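PDB 3DNF: 4-hydroxy-3-methylbut-2-enyl diphosphate reductase, which catalyses the last step of the non-mevalonate isoprenoid pathway, reducing (E)-4-hydroxy-3-methylbut-2-enyl diphosphate to isopentenyl and dimethylallyl diphosphate with an iron-sulfur cluster. Local coordinates for residues B[211-216]-B[233-238]. Residues are numbered along the deposited sequence; the frame is centred on the assembly and turned at random.
Sequences DVMIII and ELNPNT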
ATOM      1  N   ASP B 211      16.141  10.298 -36.073  1.00 30.63           N
ATOM      2  CA  ASP B 211      17.053   9.311 -36.652  1.00 30.62           C
ATOM      3  C   ASP B 211      18.087   8.779 -35.662  1.00 30.68           C
ATOM      4  O   ASP B 211      18.301   7.569 -35.574  1.00 30.96           O
ATOM      5  CB  ASP B 211      17.736   9.871 -37.898  1.00 30.83           C
ATOM      6  CG  ASP B 211      16.743   9.987 -39.076  1.00 30.88           C
ATOM      7  OD1 ASP B 211      16.067   8.824 -39.363  1.00 30.70           O
ATOM      8  OD2 ASP B 211      16.626  11.238 -39.711  1.00 32.30           O
ATOM      9  N   VAL B 212      18.722   9.681 -34.919  1.00 30.61           N
ATOM     10  CA  VAL B 212      19.716   9.290 -33.921  1.00 30.35           C
ATOM     11  C   VAL B 212      19.360   9.916 -32.591  1.00 30.05           C
ATOM     12  O   VAL B 212      18.915  11.064 -32.540  1.00 29.98           O
ATOM     13  CB  VAL B 212      21.167   9.697 -34.330  1.00 30.78           C
ATOM     14  CG1 VAL B 212      21.198  11.093 -34.951  1.00 32.06           C
ATOM     15  CG2 VAL B 212      22.134   9.634 -33.136  1.00 30.39           C
ATOM     16  N   MET B 213      19.540   9.126 -31.536  1.00 29.55           N
ATOM     17  CA  MET B 213      19.392   9.573 -30.161  1.00 29.76           C
ATOM     18  C   MET B 213      20.759   9.657 -29.490  1.00 29.29           C
ATOM     19  O   MET B 213      21.533   8.698 -29.520  1.00 28.56           O
ATOM     20  CB  MET B 213      18.474   8.610 -29.397  1.00 29.84           C
ATOM     21  CG  MET B 213      16.990   8.933 -29.506  1.00 30.46           C
ATOM     22  SD  MET B 213      16.582  10.599 -28.889  1.00 32.68           S
ATOM     23  CE  MET B 213      16.821  10.475 -27.113  1.00 31.40           C
ATOM     24  N   ILE B 214      21.050  10.817 -28.901  1.00 29.71           N
ATOM     25  CA  ILE B 214      22.240  11.022 -28.065  1.00 29.83           C
ATOM     26  C   ILE B 214      21.845  11.166 -26.597  1.00 29.54           C
ATOM     27  O   ILE B 214      21.040  12.031 -26.249  1.00 29.65           O
ATOM     28  CB  ILE B 214      23.060  12.280 -28.497  1.00 29.75           C
ATOM     29  CG1 ILE B 214      23.411  12.242 -29.994  1.00 29.39           C
ATOM     30  CG2 ILE B 214      24.311  12.457 -27.608  1.00 29.79           C
ATOM     31  CD1 ILE B 214      24.214  11.005 -30.469  1.00 28.12           C
ATOM     32  N   ILE B 215      22.413  10.311 -25.749  1.00 29.46           N
ATOM     33  CA  ILE B 215      22.177  10.340 -24.305  1.00 29.50           C
ATOM     34  C   ILE B 215      23.482  10.728 -23.604  1.00 29.92           C
ATOM     35  O   ILE B 215      24.505  10.038 -23.736  1.00 30.21           O
ATOM     36  CB  ILE B 215      21.633   8.967 -23.773  1.00 29.69           C
ATOM     37  CG1 ILE B 215      20.292   8.577 -24.445  1.00 29.02           C
ATOM     38  CG2 ILE B 215      21.566   8.945 -22.243  1.00 29.49           C
ATOM     39  CD1 ILE B 215      19.141   9.579 -24.289  1.00 30.95           C
ATOM     40  N   ILE B 216      23.454  11.850 -22.887  1.00 30.27           N
ATOM     41  CA  ILE B 216      24.658  12.381 -22.250  1.00 30.00           C
ATOM     42  C   ILE B 216      24.650  12.089 -20.735  1.00 30.73           C
ATOM     43  O   ILE B 216      23.604  12.146 -20.082  1.00 30.14           O
ATOM     44  CB  ILE B 216      24.821  13.906 -22.512  1.00 30.31           C
ATOM     45  CG1 ILE B 216      24.714  14.224 -23.998  1.00 30.07           C
ATOM     46  CG2 ILE B 216      26.172  14.410 -21.970  1.00 29.49           C
ATOM     47  CD1 ILE B 216      24.300  15.660 -24.268  1.00 31.08           C
ATOM     48  N   GLU B 233      16.271   0.738 -26.847  1.00 32.53           N
ATOM     49  CA  GLU B 233      15.170  -0.190 -27.057  1.00 33.40           C
ATOM     50  C   GLU B 233      14.181   0.310 -28.116  1.00 33.20           C
ATOM     51  O   GLU B 233      13.562  -0.492 -28.817  1.00 33.11           O
ATOM     52  CB  GLU B 233      14.445  -0.409 -25.730  1.00 33.26           C
ATOM     53  CG  GLU B 233      13.269  -1.364 -25.785  1.00 35.15           C
ATOM     54  CD  GLU B 233      12.524  -1.422 -24.465  1.00 34.77           C
ATOM     55  OE1 GLU B 233      13.110  -1.044 -23.422  1.00 36.58           O
ATOM     56  OE2 GLU B 233      11.352  -1.860 -24.474  1.00 37.40           O
ATOM     57  N   LEU B 234      14.036   1.630 -28.223  1.00 33.19           N
ATOM     58  CA  LEU B 234      13.071   2.237 -29.152  1.00 33.38           C
ATOM     59  C   LEU B 234      13.710   2.782 -30.430  1.00 33.33           C
ATOM     60  O   LEU B 234      13.009   3.090 -31.400  1.00 33.35           O
ATOM     61  CB  LEU B 234      12.273   3.350 -28.464  1.00 33.32           C
ATOM     62  CG  LEU B 234      11.437   2.997 -27.232  1.00 33.56           C
ATOM     63  CD1 LEU B 234      10.976   4.268 -26.530  1.00 33.15           C
ATOM     64  CD2 LEU B 234      10.253   2.108 -27.590  1.00 34.10           C
ATOM     65  N   ASN B 235      15.039   2.913 -30.411  1.00 33.32           N
ATOM     66  CA  ASN B 235      15.793   3.420 -31.547  1.00 33.33           C
ATOM     67  C   ASN B 235      17.239   2.876 -31.414  1.00 33.50           C
ATOM     68  O   ASN B 235      17.983   3.277 -30.475  1.00 34.11           O
ATOM     69  CB  ASN B 235      15.775   4.979 -31.560  1.00 33.12           C
ATOM     70  CG  ASN B 235      16.474   5.535 -32.824  1.00 32.51           C
ATOM     71  OD1 ASN B 235      17.447   4.847 -33.409  1.00 30.10           O
ATOM     72  ND2 ASN B 235      16.057   6.685 -33.225  1.00 32.26           N
ATOM     73  N   PRO B 236      17.640   1.958 -32.347  1.00 33.87           N
ATOM     74  CA  PRO B 236      19.001   1.342 -32.318  1.00 33.91           C
ATOM     75  C   PRO B 236      20.151   2.368 -32.349  1.00 34.09           C
ATOM     76  O   PRO B 236      21.222   2.150 -31.776  1.00 34.44           O
ATOM     77  CB  PRO B 236      18.991   0.450 -33.603  1.00 33.66           C
ATOM     78  CG  PRO B 236      17.907   0.997 -34.457  1.00 33.76           C
ATOM     79  CD  PRO B 236      16.828   1.448 -33.506  1.00 33.62           C
ATOM     80  N   ASN B 237      19.876   3.533 -32.971  1.00 33.91           N
ATOM     81  CA  ASN B 237      20.890   4.573 -33.138  1.00 33.38           C
ATOM     82  C   ASN B 237      20.976   5.489 -31.929  1.00 32.90           C
ATOM     83  O   ASN B 237      21.116   6.709 -32.064  1.00 32.66           O
ATOM     84  CB  ASN B 237      20.629   5.364 -34.422  1.00 34.13           C
ATOM     85  CG  ASN B 237      20.586   4.478 -35.647  1.00 34.79           C
ATOM     86  OD1 ASN B 237      21.559   3.713 -35.884  1.00 36.26           O
ATOM     87  ND2 ASN B 237      19.576   4.537 -36.379  1.00 36.97           N
ATOM     88  N   THR B 238      20.876   4.876 -30.741  1.00 31.63           N
ATOM     89  CA  THR B 238      21.109   5.594 -29.503  1.00 30.85           C
ATOM     90  C   THR B 238      22.590   5.374 -29.129  1.00 30.16           C
ATOM     91  O   THR B 238      23.110   4.250 -29.175  1.00 29.18           O
ATOM     92  CB  THR B 238      20.193   5.114 -28.353  1.00 30.94           C
ATOM     93  OG1 THR B 238      18.819   5.305 -28.726  1.00 31.04           O
ATOM     94  CG2 THR B 238      20.488   5.892 -27.039  1.00 30.50           C
TER
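Met213 and Thr238 are partners in a parallel beta bridge, and their side chains lie side by side, pointing the same way from the sheet. Thr238 OG1 sits 3.4 Å from Met213 CB; this hydroxyl also hydrogen-bonds with Ser231 of the preceding helix. The other branch of Thr238, CG2, anti to the backbone N, meets Ile215 CG1 at 3.7 Å, the two side chains crossing at a slant. The backbones are joined by Met213 N donating to Asn237 O (2.9 Å), with the donor 39° out of the carbonyl plane, and by a CA-H...O contact from Thr238 CA to Met213 O (3.1 Å). Val212 CG2 packs against the same Asn237 O at 3.3 Å.

One step back, two amides converge on the carbonyl of Asp211: Asn235 ND2 and Asn237 ND2 each make a weak hydrogen bond to Asp211 O, both 3.4 Å long, the former with an N-H...O angle of 154°. The CB of Asn235 points toward 211-216, and CG lies anti to the backbone N (chi1 -175°); ND2 also bonds to Ala207 O, while OD1 accepts from Asn237 N at 2.8 Å, closing an Asx turn. An alanine in place of Asn235 would probably leave Asp211 O, Ala207 O and Asn237 N without its amide and let the turn leading into the strand relax.

The contact belongs to a right-handed beta-alpha-beta crossover: strand 212-216, helix 222-234, then edge strand 238-241. Helix 222-234 covers the face bearing Met213, Ile215 and Thr238, whereas Ile214 faces helix 268-281 and strand 257-262 pairs along the other edge of 212-216.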